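Local coordinates for inositol monophosphatase (Zymomonas mobilis, PDB 4N81), which probably hydrolyses phosphate monoesters such as inositol phosphate in a magnesium-dependent reaction, at residues 79-84 against 107-112; 26-31 against 92-97; 143-148 against 197-202; 226-231 against 240-245; 152-157 against 180-185. All coordinates share one frame; numbering follows the deposited sequence.

Contact 1 (79-84 against 107-112); sequences ARRLWV and LVEDGR
Leu107 lies over one face of the Trp83 indole, its CD1 4.0 Å from the five-membered ring centroid in a CH-pi contact. CD1 also sits over a face of the Arg81 guanidinium, while Leu107 CD2 comes within 3.7 Å of Arg81 NH1. A water in plane at the edge of that guanidinium joins NH1 to Glu109 OE1; Asp9 and Asp65 hold Arg81, Asp65 also Trp83 NE1, and Tyr6 Glu109 OE1. Asp110 OD1 lies at the edge of the Arg80 guanidinium, 2.7 Å from NH2; OD2, which Arg80 NE meets on the syn side at 2.8 Å, is tilted from that plane. This side-on salt bridge is twisted, the planes 58° apart, and a weak bond from NH2 to Glu109 OE2 extends it into a network. On the opposite sheet face, Val84 CG2 packs against Val108 CG2 at 3.7 Å. A type I' turn starts the hairpin to strand 112-120; Leu82 and Val108 pair by hydrogen bonds between 81-86 and 102-109, antiparallel neighbours in the large mixed sheet.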
# COMPACT_ATOMS: atom_id res chain seq x y z
N ALA A 79 -6.94 -36.31 3.27
CA ALA A 79 -6.76 -36.21 4.72
C ALA A 79 -7.75 -35.20 5.31
O ALA A 79 -8.14 -34.22 4.64
CB ALA A 79 -5.30 -35.84 5.09
N ARG A 80 -8.15 -35.46 6.55
CA ARG A 80 -8.97 -34.52 7.30
C ARG A 80 -8.24 -33.19 7.48
O ARG A 80 -8.90 -32.14 7.47
CB ARG A 80 -9.26 -35.07 8.71
CG ARG A 80 -10.39 -36.04 8.83
CD ARG A 80 -10.83 -36.15 10.29
NE ARG A 80 -11.39 -34.90 10.80
CZ ARG A 80 -10.80 -34.08 11.67
NH1 ARG A 80 -9.60 -34.36 12.17
NH2 ARG A 80 -11.41 -32.96 12.06
N ARG A 81 -6.90 -33.24 7.64
CA ARG A 81 -6.06 -32.05 7.94
C ARG A 81 -5.19 -31.68 6.72
O ARG A 81 -4.47 -32.55 6.19
CB ARG A 81 -5.11 -32.31 9.14
CG ARG A 81 -5.80 -32.55 10.50
CD ARG A 81 -4.87 -33.15 11.59
NE ARG A 81 -3.50 -32.62 11.55
CZ ARG A 81 -3.00 -31.70 12.37
NH1 ARG A 81 -3.73 -31.16 13.33
NH2 ARG A 81 -1.74 -31.32 12.22
N LEU A 82 -5.21 -30.42 6.32
CA LEU A 82 -4.48 -29.97 5.13
C LEU A 82 -3.75 -28.68 5.45
O LEU A 82 -4.36 -27.75 6.01
CB LEU A 82 -5.45 -29.62 3.99
CG LEU A 82 -6.36 -30.70 3.40
CD1 LEU A 82 -7.21 -30.08 2.28
CD2 LEU A 82 -5.53 -31.84 2.88
N TRP A 83 -2.50 -28.57 5.02
CA TRP A 83 -1.80 -27.29 5.07
C TRP A 83 -1.99 -26.50 3.76
O TRP A 83 -1.91 -27.08 2.67
CB TRP A 83 -0.31 -27.54 5.30
CG TRP A 83 -0.06 -28.10 6.68
CD1 TRP A 83 -0.09 -29.40 7.06
CD2 TRP A 83 0.20 -27.34 7.87
NE1 TRP A 83 0.15 -29.51 8.42
CE2 TRP A 83 0.34 -28.25 8.93
CE3 TRP A 83 0.32 -25.97 8.12
CZ2 TRP A 83 0.61 -27.84 10.24
CZ3 TRP A 83 0.59 -25.56 9.41
CH2 TRP A 83 0.73 -26.49 10.46
N VAL A 84 -2.21 -25.19 3.88
CA VAL A 84 -2.43 -24.36 2.72
C VAL A 84 -1.34 -23.30 2.77
O VAL A 84 -1.25 -22.60 3.77
CB VAL A 84 -3.82 -23.69 2.78
CG1 VAL A 84 -4.09 -22.80 1.55
CG2 VAL A 84 -4.92 -24.75 2.87
N LEU A 107 -3.65 -24.08 8.57
CA LEU A 107 -4.02 -25.49 8.78
C LEU A 107 -5.55 -25.55 8.70
O LEU A 107 -6.23 -24.72 9.32
CB LEU A 107 -3.58 -25.97 10.16
CG LEU A 107 -4.02 -27.40 10.54
CD1 LEU A 107 -3.54 -28.42 9.49
CD2 LEU A 107 -3.50 -27.78 11.95
N VAL A 108 -6.07 -26.55 7.98
CA VAL A 108 -7.47 -26.61 7.62
C VAL A 108 -7.94 -28.01 8.02
O VAL A 108 -7.24 -28.98 7.75
CB VAL A 108 -7.62 -26.40 6.09
CG1 VAL A 108 -9.02 -26.69 5.65
CG2 VAL A 108 -7.26 -24.98 5.72
N GLU A 109 -9.08 -28.10 8.71
CA GLU A 109 -9.62 -29.42 9.11
C GLU A 109 -11.06 -29.54 8.65
O GLU A 109 -11.85 -28.65 8.94
CB GLU A 109 -9.66 -29.56 10.64
CG GLU A 109 -8.32 -29.72 11.30
CD GLU A 109 -8.44 -29.95 12.82
OE1 GLU A 109 -7.45 -29.70 13.51
OE2 GLU A 109 -9.50 -30.38 13.32
N ASP A 110 -11.39 -30.67 8.01
CA ASP A 110 -12.72 -30.85 7.43
C ASP A 110 -13.10 -29.63 6.56
O ASP A 110 -14.25 -29.16 6.55
CB ASP A 110 -13.73 -31.05 8.54
CG ASP A 110 -13.34 -32.18 9.48
OD1 ASP A 110 -13.51 -31.99 10.69
OD2 ASP A 110 -12.85 -33.25 9.03
N GLY A 111 -12.10 -29.11 5.86
CA GLY A 111 -12.30 -28.04 4.91
C GLY A 111 -12.37 -26.67 5.57
O GLY A 111 -12.40 -25.68 4.85
N ARG A 112 -12.33 -26.59 6.92
CA ARG A 112 -12.36 -25.30 7.63
C ARG A 112 -10.99 -24.82 8.16
O ARG A 112 -10.34 -25.59 8.84
CB ARG A 112 -13.31 -25.34 8.84
CG ARG A 112 -14.78 -25.68 8.49
CD ARG A 112 -15.45 -24.57 7.59
NE ARG A 112 -16.82 -25.03 7.24
CZ ARG A 112 -17.85 -24.79 8.01
NH1 ARG A 112 -17.67 -24.06 9.12
NH2 ARG A 112 -19.06 -25.21 7.68
O HOH W 1 -9.75 -30.12 5.40
O HOH W 2 -6.18 -31.56 14.60

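Contact 2 (26-31 against 92-97); sequences PFFRAP and RAFIGG
Phe28 and Arg29 bring a loop onto Phe94 and Gly97 at the C-terminal end of helix 91-95, a contact part aromatic and part polar. The edge of the Phe28 ring is turned toward the face of Phe94 in an offset edge-to-face pair, centroids 5.8 Å apart and planes at 61°. Phe28 CD1 makes the approach, 4.0 Å from Phe94 CE2, and CZ of the Phe94 ring lies 4.0 Å from Phe27 CB. The Arg29 chain, extended from CG to NE, brings NE to Gly97 O at 2.8 Å; NH2 meets the same oxygen, which lies in the guanidinium plane, at 3.0 Å. Gly97 has positive phi and ends the helix in a Schellman motif. One water accepts from Arg29 N and donates to Phe94 O, tying the loop to the last turn. Arg29 also forms a salt bridge with Glu125 and a hydrogen bond with Tyr188, both of the second subunit, placing this corner at the dimer interface. Within its own chain the loop connects helices 7-24 and 42-61; Phe27 rests on Ala46 and Phe94 on Val43 of helix 42-61, and Phe94 meets Phe101 edge-to-face ahead of strand 102-109.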
# COMPACT_ATOMS: atom_id res chain seq x y z
N PRO A 26 15.70 -11.69 0.21
CA PRO A 26 16.75 -11.23 -0.70
C PRO A 26 16.19 -10.80 -2.07
O PRO A 26 16.92 -10.13 -2.81
CB PRO A 26 17.67 -12.46 -0.85
CG PRO A 26 17.44 -13.25 0.38
CD PRO A 26 16.01 -13.02 0.78
N PHE A 27 15.04 -11.34 -2.49
CA PHE A 27 14.48 -11.03 -3.82
C PHE A 27 13.66 -9.75 -3.84
O PHE A 27 13.31 -9.29 -4.90
CB PHE A 27 13.61 -12.17 -4.32
CG PHE A 27 14.38 -13.44 -4.57
CD1 PHE A 27 14.36 -14.49 -3.66
CD2 PHE A 27 15.19 -13.54 -5.69
CE1 PHE A 27 15.09 -15.64 -3.89
CE2 PHE A 27 15.94 -14.70 -5.93
CZ PHE A 27 15.87 -15.75 -5.02
N PHE A 28 13.31 -9.23 -2.69
CA PHE A 28 12.45 -8.04 -2.66
C PHE A 28 13.20 -6.82 -3.23
O PHE A 28 14.35 -6.56 -2.83
CB PHE A 28 12.03 -7.79 -1.21
CG PHE A 28 11.11 -6.59 -1.06
CD1 PHE A 28 9.86 -6.59 -1.67
CD2 PHE A 28 11.51 -5.51 -0.28
CE1 PHE A 28 8.99 -5.47 -1.55
CE2 PHE A 28 10.67 -4.43 -0.10
CZ PHE A 28 9.41 -4.41 -0.72
N ARG A 29 12.52 -6.06 -4.09
CA ARG A 29 13.13 -4.88 -4.73
C ARG A 29 14.38 -5.15 -5.55
O ARG A 29 15.19 -4.27 -5.79
CB ARG A 29 13.38 -3.77 -3.70
CG ARG A 29 12.04 -3.09 -3.33
CD ARG A 29 12.19 -1.88 -2.35
NE ARG A 29 10.83 -1.44 -1.96
CZ ARG A 29 10.59 -0.49 -1.04
NH1 ARG A 29 11.60 0.14 -0.45
NH2 ARG A 29 9.36 -0.22 -0.69
N ALA A 30 14.51 -6.37 -6.02
CA ALA A 30 15.50 -6.74 -7.03
C ALA A 30 15.07 -6.22 -8.43
O ALA A 30 13.88 -5.97 -8.69
CB ALA A 30 15.70 -8.28 -7.04
N PRO A 31 16.02 -6.11 -9.36
CA PRO A 31 15.72 -5.65 -10.73
C PRO A 31 14.77 -6.63 -11.43
O PRO A 31 14.81 -7.82 -11.13
CB PRO A 31 17.10 -5.71 -11.43
CG PRO A 31 18.09 -5.63 -10.33
CD PRO A 31 17.47 -6.33 -9.13
N ARG A 92 1.42 -9.21 -7.23
CA ARG A 92 1.63 -7.96 -8.00
C ARG A 92 2.23 -6.82 -7.17
O ARG A 92 3.11 -6.07 -7.68
CB ARG A 92 0.28 -7.55 -8.64
CG ARG A 92 -0.23 -8.66 -9.58
CD ARG A 92 -1.01 -8.17 -10.79
NE ARG A 92 -2.39 -7.79 -10.49
CZ ARG A 92 -2.77 -6.58 -10.10
NH1 ARG A 92 -1.89 -5.60 -9.88
NH2 ARG A 92 -4.06 -6.33 -9.87
N ALA A 93 1.86 -6.73 -5.90
CA ALA A 93 2.46 -5.75 -5.03
C ALA A 93 3.93 -6.05 -4.83
O ALA A 93 4.76 -5.14 -4.80
CB ALA A 93 1.77 -5.73 -3.61
N PHE A 94 4.27 -7.32 -4.69
CA PHE A 94 5.69 -7.67 -4.54
C PHE A 94 6.47 -7.27 -5.80
O PHE A 94 7.59 -6.70 -5.72
CB PHE A 94 5.84 -9.21 -4.35
CG PHE A 94 7.27 -9.66 -4.20
CD1 PHE A 94 8.07 -9.84 -5.34
CD2 PHE A 94 7.81 -9.90 -2.96
CE1 PHE A 94 9.39 -10.25 -5.25
CE2 PHE A 94 9.16 -10.33 -2.83
CZ PHE A 94 9.94 -10.51 -3.98
N ILE A 95 5.85 -7.50 -6.94
CA ILE A 95 6.52 -7.20 -8.22
C ILE A 95 6.75 -5.70 -8.32
O ILE A 95 7.81 -5.23 -8.81
CB ILE A 95 5.65 -7.69 -9.40
CG1 ILE A 95 5.81 -9.21 -9.55
CG2 ILE A 95 6.05 -7.01 -10.74
CD1 ILE A 95 4.70 -9.83 -10.42
N GLY A 96 5.83 -4.95 -7.72
CA GLY A 96 5.94 -3.49 -7.69
C GLY A 96 6.81 -2.94 -6.56
O GLY A 96 6.91 -1.71 -6.37
N GLY A 97 7.45 -3.82 -5.80
CA GLY A 97 8.36 -3.33 -4.77
C GLY A 97 7.66 -2.84 -3.51
O GLY A 97 8.22 -2.06 -2.73
O HOH W 3 10.31 -6.50 -5.52

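Contact 3 (143-148 against 197-202); sequences HTRSCP and HCDLVV
From CB, which points toward the 197-202 segment, Arg145 reaches across to Asp199. Its CG sits between the backbone N and the carbonyl carbon (chi1 69°), 3.5 Å from Asp199 OD2. CD passes the same oxygen at 3.7 Å, the chain staying extended as far as NE. There NE donates to Asp199 OD2 over 2.8 Å in a nearly straight bond (171°), and NH2 donates to Asp199 OD1 at 3.0 Å, so the salt bridge is side-on, one nitrogen to each oxygen. The two planes stand 35° apart, and NH2 meets OD1 from above the carboxylate plane. NH1 turns the other way, to a water that donates to His197 O, while His197 C and Cys198 N lie over one guanidinium face. Two further waters bridge the segments: one links Arg145 N to Cys198 O, the other donates to Arg145 O and to the carboxylate oxygen Asp199 OD2. Cys147 CB closes on Asp199 OD2 at 3.7 Å. An alanine at Arg145 would probably leave the Asp199 carboxylate without its cationic mate, although OD1 would keep its bond from Leu154 N. The arrangement is a side-on, bidentate Arg-Asp salt bridge onto a buried aspartate; it fastens the loop before strand 154-157 to the residue just ahead of strand 200-203, in the smaller mixed sheet, beside Leu32 and Gly96 of the second subunit.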
# COMPACT_ATOMS: atom_id res chain seq x y z
N HIS A 143 -7.59 -6.55 18.63
CA HIS A 143 -9.03 -6.49 18.56
C HIS A 143 -9.46 -5.66 17.34
O HIS A 143 -8.95 -4.56 17.13
CB HIS A 143 -9.56 -5.77 19.82
CG HIS A 143 -9.28 -6.52 21.09
ND1 HIS A 143 -8.18 -6.27 21.88
CD2 HIS A 143 -9.95 -7.54 21.68
CE1 HIS A 143 -8.19 -7.10 22.91
NE2 HIS A 143 -9.25 -7.88 22.82
N THR A 144 -10.49 -6.15 16.65
CA THR A 144 -11.18 -5.33 15.65
C THR A 144 -11.92 -4.20 16.39
O THR A 144 -12.04 -4.24 17.63
CB THR A 144 -12.18 -6.12 14.88
OG1 THR A 144 -13.19 -6.63 15.78
CG2 THR A 144 -11.48 -7.30 14.09
N ARG A 145 -12.25 -3.14 15.65
CA ARG A 145 -13.06 -2.06 16.22
C ARG A 145 -14.50 -2.16 15.82
O ARG A 145 -14.86 -2.84 14.83
CB ARG A 145 -12.54 -0.70 15.81
CG ARG A 145 -12.75 -0.39 14.28
CD ARG A 145 -12.10 1.00 13.97
NE ARG A 145 -12.26 1.32 12.54
CZ ARG A 145 -11.42 2.10 11.87
NH1 ARG A 145 -10.44 2.74 12.52
NH2 ARG A 145 -11.63 2.31 10.56
N SER A 146 -15.35 -1.51 16.62
CA SER A 146 -16.76 -1.45 16.27
C SER A 146 -16.99 -0.29 15.29
O SER A 146 -16.15 0.59 15.14
CB SER A 146 -17.64 -1.24 17.49
OG SER A 146 -17.25 -0.02 18.09
N CYS A 147 -18.16 -0.29 14.63
CA CYS A 147 -18.44 0.73 13.62
C CYS A 147 -19.96 0.91 13.53
O CYS A 147 -20.70 -0.07 13.42
CB CYS A 147 -17.90 0.25 12.26
SG CYS A 147 -18.13 1.55 10.99
N PRO A 148 -20.44 2.11 13.78
CA PRO A 148 -21.90 2.33 13.87
C PRO A 148 -22.72 2.03 12.61
O PRO A 148 -23.87 1.61 12.71
CB PRO A 148 -22.01 3.79 14.32
CG PRO A 148 -20.82 4.46 13.73
CD PRO A 148 -19.70 3.38 13.85
N HIS A 197 -7.97 -1.11 12.18
CA HIS A 197 -7.76 0.11 11.35
C HIS A 197 -8.56 0.11 10.05
O HIS A 197 -8.47 1.06 9.27
CB HIS A 197 -6.26 0.22 10.99
CG HIS A 197 -5.37 0.18 12.18
ND1 HIS A 197 -5.49 1.09 13.22
CD2 HIS A 197 -4.34 -0.63 12.51
CE1 HIS A 197 -4.58 0.82 14.14
NE2 HIS A 197 -3.86 -0.21 13.73
N CYS A 198 -9.39 -0.94 9.84
CA CYS A 198 -10.17 -1.01 8.61
C CYS A 198 -11.52 -1.63 9.05
O CYS A 198 -11.49 -2.43 9.98
CB CYS A 198 -9.43 -2.04 7.63
SG CYS A 198 -10.20 -2.07 6.12
N ASP A 199 -12.67 -1.31 8.42
CA ASP A 199 -13.93 -1.92 8.91
C ASP A 199 -14.50 -3.01 8.03
O ASP A 199 -15.18 -3.89 8.54
CB ASP A 199 -15.01 -0.83 9.07
CG ASP A 199 -14.55 0.28 10.03
OD1 ASP A 199 -14.26 1.40 9.58
OD2 ASP A 199 -14.35 -0.04 11.22
N LEU A 200 -14.26 -2.90 6.72
CA LEU A 200 -14.79 -3.90 5.78
C LEU A 200 -13.73 -4.19 4.73
O LEU A 200 -13.01 -3.29 4.29
CB LEU A 200 -16.02 -3.30 5.04
CG LEU A 200 -17.26 -3.14 5.95
CD1 LEU A 200 -18.34 -2.24 5.26
CD2 LEU A 200 -17.90 -4.48 6.28
N VAL A 201 -13.63 -5.46 4.31
CA VAL A 201 -12.91 -5.77 3.10
C VAL A 201 -13.86 -6.63 2.26
O VAL A 201 -14.46 -7.55 2.78
CB VAL A 201 -11.66 -6.62 3.42
CG1 VAL A 201 -10.88 -6.91 2.10
CG2 VAL A 201 -10.75 -5.91 4.43
N VAL A 202 -13.97 -6.33 0.97
CA VAL A 202 -14.84 -7.11 0.08
C VAL A 202 -14.03 -7.43 -1.15
O VAL A 202 -13.52 -6.51 -1.81
CB VAL A 202 -16.10 -6.29 -0.33
CG1 VAL A 202 -16.92 -7.05 -1.43
CG2 VAL A 202 -16.97 -6.03 0.92
O HOH W 4 -11.71 -3.56 12.69
O HOH W 5 -15.04 -2.41 12.17
O HOH W 6 -8.79 3.53 10.37

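Contact 4 (226-231 against 240-245); sequences RDWQNR and EVIAAG
The Glu240 carboxylate is stacked on the indole of Trp228, the planes only 14° apart. CB of Glu240 sits over the five-membered ring, 3.6 Å from its centroid in a CH-pi contact, and the extended chain carries CD on to Trp228 CE3, again at 3.6 Å. The acid is held at its far end by Gln204, which bonds to OE2, and by two waters that donate to OE1; one of them also accepts from Trp228 N and donates to Gln229 OE1. At the ring edge, Trp228 NE1 donates to Val241 O at 2.9 Å. The oxygen lies in the indole plane, but the donor stands well above the carbonyl plane, 75° out of it. An alanine in place of Trp228 would probably deprive Val241 O of this N-H and open a gap beneath the Glu240 side chain, leaving it freer to turn. The bend in the 226-231 segment is fixed by Asp227, whose OD2 accepts from Gln229 N and Arg231 N, approaching from opposite faces of the carboxylate. Next to it, Ile242 N bonds to Arg226 O at 2.8 Å and Arg226 N to Ile242 O at 2.9 Å, a hydrogen-bonded antiparallel pair. An Asx turn and a type I turn thus follow the outermost strand 224-226 of the smaller sheet, where it pairs with strand 241-244 beside helix 250-257.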
# COMPACT_ATOMS: atom_id res chain seq x y z
N ARG A 226 -16.90 -14.15 5.90
CA ARG A 226 -17.82 -15.09 5.30
C ARG A 226 -17.81 -14.93 3.77
O ARG A 226 -17.16 -14.03 3.25
CB ARG A 226 -19.26 -14.76 5.75
CG ARG A 226 -19.49 -14.76 7.29
CD ARG A 226 -19.61 -16.19 7.77
NE ARG A 226 -19.49 -16.28 9.21
CZ ARG A 226 -20.48 -16.07 10.07
NH1 ARG A 226 -21.71 -15.75 9.63
NH2 ARG A 226 -20.23 -16.19 11.38
N ASP A 227 -18.58 -15.76 3.07
CA ASP A 227 -18.85 -15.44 1.66
C ASP A 227 -19.99 -14.43 1.52
O ASP A 227 -20.46 -13.90 2.53
CB ASP A 227 -19.04 -16.67 0.77
CG ASP A 227 -20.33 -17.44 1.05
OD1 ASP A 227 -20.38 -18.63 0.63
OD2 ASP A 227 -21.28 -16.88 1.65
N TRP A 228 -20.38 -14.12 0.28
CA TRP A 228 -21.37 -13.05 0.04
C TRP A 228 -22.82 -13.52 0.35
O TRP A 228 -23.75 -12.73 0.27
CB TRP A 228 -21.29 -12.52 -1.41
CG TRP A 228 -19.99 -11.80 -1.70
CD1 TRP A 228 -18.92 -11.55 -0.81
CD2 TRP A 228 -19.63 -11.19 -2.93
NE1 TRP A 228 -17.94 -10.81 -1.48
CE2 TRP A 228 -18.36 -10.60 -2.77
CE3 TRP A 228 -20.28 -11.10 -4.18
CZ2 TRP A 228 -17.71 -9.91 -3.83
CZ3 TRP A 228 -19.64 -10.42 -5.23
CH2 TRP A 228 -18.37 -9.82 -5.04
N GLN A 229 -23.01 -14.81 0.63
CA GLN A 229 -24.27 -15.33 1.18
C GLN A 229 -24.25 -15.46 2.71
O GLN A 229 -25.13 -16.12 3.29
CB GLN A 229 -24.60 -16.69 0.54
CG GLN A 229 -25.10 -16.59 -0.95
CD GLN A 229 -23.95 -16.27 -1.89
OE1 GLN A 229 -22.95 -16.99 -1.91
NE2 GLN A 229 -24.09 -15.20 -2.67
N ASN A 230 -23.24 -14.87 3.34
CA ASN A 230 -23.02 -14.95 4.80
C ASN A 230 -22.78 -16.40 5.27
O ASN A 230 -23.06 -16.74 6.43
CB ASN A 230 -24.20 -14.37 5.60
CG ASN A 230 -23.84 -14.14 7.08
OD1 ASN A 230 -22.71 -13.78 7.39
ND2 ASN A 230 -24.78 -14.42 7.99
N ARG A 231 -22.27 -17.25 4.38
CA ARG A 231 -21.93 -18.62 4.76
C ARG A 231 -20.44 -18.78 5.09
O ARG A 231 -19.63 -17.96 4.67
CB ARG A 231 -22.31 -19.58 3.60
CG ARG A 231 -23.84 -19.69 3.35
CD ARG A 231 -24.16 -20.54 2.07
NE ARG A 231 -25.62 -20.62 1.95
CZ ARG A 231 -26.41 -21.50 2.55
NH1 ARG A 231 -25.91 -22.53 3.27
NH2 ARG A 231 -27.73 -21.38 2.38
N GLU A 240 -15.48 -15.38 -3.25
CA GLU A 240 -16.16 -14.13 -2.88
C GLU A 240 -16.05 -14.07 -1.35
O GLU A 240 -16.49 -15.01 -0.68
CB GLU A 240 -17.65 -14.23 -3.29
CG GLU A 240 -17.75 -14.06 -4.80
CD GLU A 240 -19.15 -14.33 -5.38
OE1 GLU A 240 -20.10 -14.71 -4.63
OE2 GLU A 240 -19.28 -14.15 -6.61
N VAL A 241 -15.51 -12.97 -0.83
CA VAL A 241 -15.33 -12.87 0.61
C VAL A 241 -15.79 -11.52 1.08
O VAL A 241 -15.66 -10.51 0.36
CB VAL A 241 -13.83 -13.11 1.06
CG1 VAL A 241 -13.30 -14.48 0.57
CG2 VAL A 241 -12.93 -12.06 0.53
N ILE A 242 -16.28 -11.49 2.32
CA ILE A 242 -16.49 -10.22 3.02
C ILE A 242 -15.95 -10.40 4.44
O ILE A 242 -16.22 -11.44 5.08
CB ILE A 242 -17.96 -9.77 3.03
CG1 ILE A 242 -18.13 -8.49 3.85
CG2 ILE A 242 -18.92 -10.95 3.57
CD1 ILE A 242 -19.48 -7.80 3.58
N ALA A 243 -15.14 -9.43 4.88
CA ALA A 243 -14.65 -9.42 6.25
C ALA A 243 -15.15 -8.12 6.88
O ALA A 243 -15.13 -7.08 6.20
CB ALA A 243 -13.07 -9.48 6.24
N ALA A 244 -15.62 -8.18 8.13
CA ALA A 244 -16.07 -7.00 8.85
C ALA A 244 -15.43 -7.02 10.23
O ALA A 244 -15.35 -8.10 10.83
CB ALA A 244 -17.59 -7.03 9.01
N GLY A 245 -15.03 -5.85 10.75
CA GLY A 245 -14.50 -5.82 12.12
C GLY A 245 -15.65 -5.92 13.12
O GLY A 245 -15.46 -6.35 14.27
O HOH W 7 -20.42 -15.88 -2.30
O HOH W 8 -22.58 -14.73 -5.22

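Contact 5 (152-157 against 180-185); sequences HALLAT and DTLLGG
Leu154 to Thr157 run parallel to Asp180 to Leu183, with the short strand axes 4.6 Å apart at their closest and 26° between their directions. Leu155 uses both its N and its O toward strand 180-183, N donating to Asp180 O at 2.9 Å and O accepting from Leu182 N at 2.8 Å; Thr157 N then reaches Leu182 O, and weak bonds finish the ladder at either end. On one face Leu154 lays CD1 3.7 Å from Asp180 CB and 4.1 Å from Leu182 CG. Asp180 sends OD2 to Arg92 of the second subunit, and Leu182 packs on that same arginine. On the other face Leu155 CD2 lies 3.7 Å from Thr181 OG1, and Thr157 CG2 meets Leu183 CD2 at 3.7 Å, while Thr157 OG1 bonds to Val202 O. Phe171 of helix 165-175 covers Leu155, Thr157 and Thr181. Two neighbouring parallel strands joined through that helix make a beta-alpha-beta crossover, here at the dimer-facing edge of the smaller sheet.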
# COMPACT_ATOMS: atom_id res chain seq x y z
N HIS A 152 -19.82 5.49 8.27
CA HIS A 152 -18.60 5.68 9.08
C HIS A 152 -17.49 4.70 8.78
O HIS A 152 -16.37 4.79 9.35
CB HIS A 152 -18.91 5.65 10.58
CG HIS A 152 -19.70 6.83 11.06
ND1 HIS A 152 -19.13 8.05 11.33
CD2 HIS A 152 -21.03 6.97 11.27
CE1 HIS A 152 -20.08 8.90 11.68
NE2 HIS A 152 -21.24 8.26 11.68
N ALA A 153 -17.78 3.74 7.91
CA ALA A 153 -16.86 2.62 7.72
C ALA A 153 -15.75 2.91 6.67
O ALA A 153 -16.00 3.54 5.64
CB ALA A 153 -17.63 1.36 7.31
N LEU A 154 -14.56 2.40 6.95
CA LEU A 154 -13.49 2.35 5.95
C LEU A 154 -13.49 0.98 5.29
O LEU A 154 -13.42 -0.03 5.97
CB LEU A 154 -12.15 2.56 6.63
CG LEU A 154 -10.91 2.53 5.76
CD1 LEU A 154 -11.08 3.46 4.60
CD2 LEU A 154 -9.76 3.09 6.64
N LEU A 155 -13.61 0.97 3.95
CA LEU A 155 -13.73 -0.24 3.15
C LEU A 155 -12.39 -0.39 2.41
O LEU A 155 -11.82 0.60 2.01
CB LEU A 155 -14.82 -0.01 2.08
CG LEU A 155 -15.02 -1.06 0.95
CD1 LEU A 155 -15.44 -2.43 1.53
CD2 LEU A 155 -16.11 -0.49 -0.02
N ALA A 156 -11.93 -1.61 2.19
CA ALA A 156 -10.72 -1.78 1.38
C ALA A 156 -10.99 -2.88 0.39
O ALA A 156 -11.79 -3.81 0.64
CB ALA A 156 -9.51 -2.23 2.30
N THR A 157 -10.27 -2.80 -0.72
CA THR A 157 -10.26 -3.95 -1.66
C THR A 157 -8.97 -3.84 -2.49
O THR A 157 -8.40 -2.75 -2.60
CB THR A 157 -11.45 -3.96 -2.63
OG1 THR A 157 -11.57 -5.29 -3.22
CG2 THR A 157 -11.29 -2.90 -3.78
N ASP A 180 -14.98 5.89 3.37
CA ASP A 180 -13.80 5.96 2.50
C ASP A 180 -13.42 4.59 2.05
O ASP A 180 -13.78 3.63 2.71
CB ASP A 180 -12.57 6.52 3.19
CG ASP A 180 -11.47 6.92 2.16
OD1 ASP A 180 -11.84 7.32 1.01
OD2 ASP A 180 -10.26 6.78 2.46
N THR A 181 -12.73 4.51 0.91
CA THR A 181 -12.29 3.21 0.40
C THR A 181 -10.79 3.27 0.14
O THR A 181 -10.32 4.23 -0.51
CB THR A 181 -13.05 2.91 -0.93
OG1 THR A 181 -14.46 2.78 -0.63
CG2 THR A 181 -12.58 1.61 -1.54
N LEU A 182 -10.03 2.29 0.62
CA LEU A 182 -8.59 2.30 0.33
C LEU A 182 -8.34 1.13 -0.59
O LEU A 182 -9.05 0.12 -0.53
CB LEU A 182 -7.77 2.10 1.60
CG LEU A 182 -7.62 3.40 2.45
CD1 LEU A 182 -6.85 3.07 3.75
CD2 LEU A 182 -6.89 4.53 1.63
N LEU A 183 -7.35 1.28 -1.46
CA LEU A 183 -7.15 0.30 -2.52
C LEU A 183 -5.77 -0.34 -2.46
O LEU A 183 -4.82 0.25 -1.93
CB LEU A 183 -7.32 1.02 -3.88
CG LEU A 183 -8.75 1.58 -4.07
CD1 LEU A 183 -8.77 2.43 -5.36
CD2 LEU A 183 -9.78 0.41 -4.14
N GLY A 184 -5.66 -1.54 -3.00
CA GLY A 184 -4.41 -2.32 -3.01
C GLY A 184 -4.23 -3.05 -1.69
O GLY A 184 -4.78 -2.63 -0.66
N GLY A 185 -3.46 -4.12 -1.68
CA GLY A 185 -2.96 -4.64 -0.40
C GLY A 185 -3.16 -6.13 -0.15
O GLY A 185 -2.44 -6.67 0.70

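Overall arrangement
From the N terminus, residues 26-31 open contact 2 and residues 79-84 open contact 1 before either is closed; contact 2 closes at 92-97 and contact 1 at 107-112, so the two loops cross. Their nearest atoms are still about 17 Å apart. Contact 1 belongs to the large sheet, contact 2 to helix 91-95 and the loop joining the first two long helices. The chain then passes to the smaller sheet, where contact 5 is nested inside the loop closed by contact 3, and contact 4 follows in series. Strand 200-203 runs between 154-157 and 241-244, so contact 3 touches both contacts 5 and 4. Contacts 2, 3 and 5 all reach the second subunit.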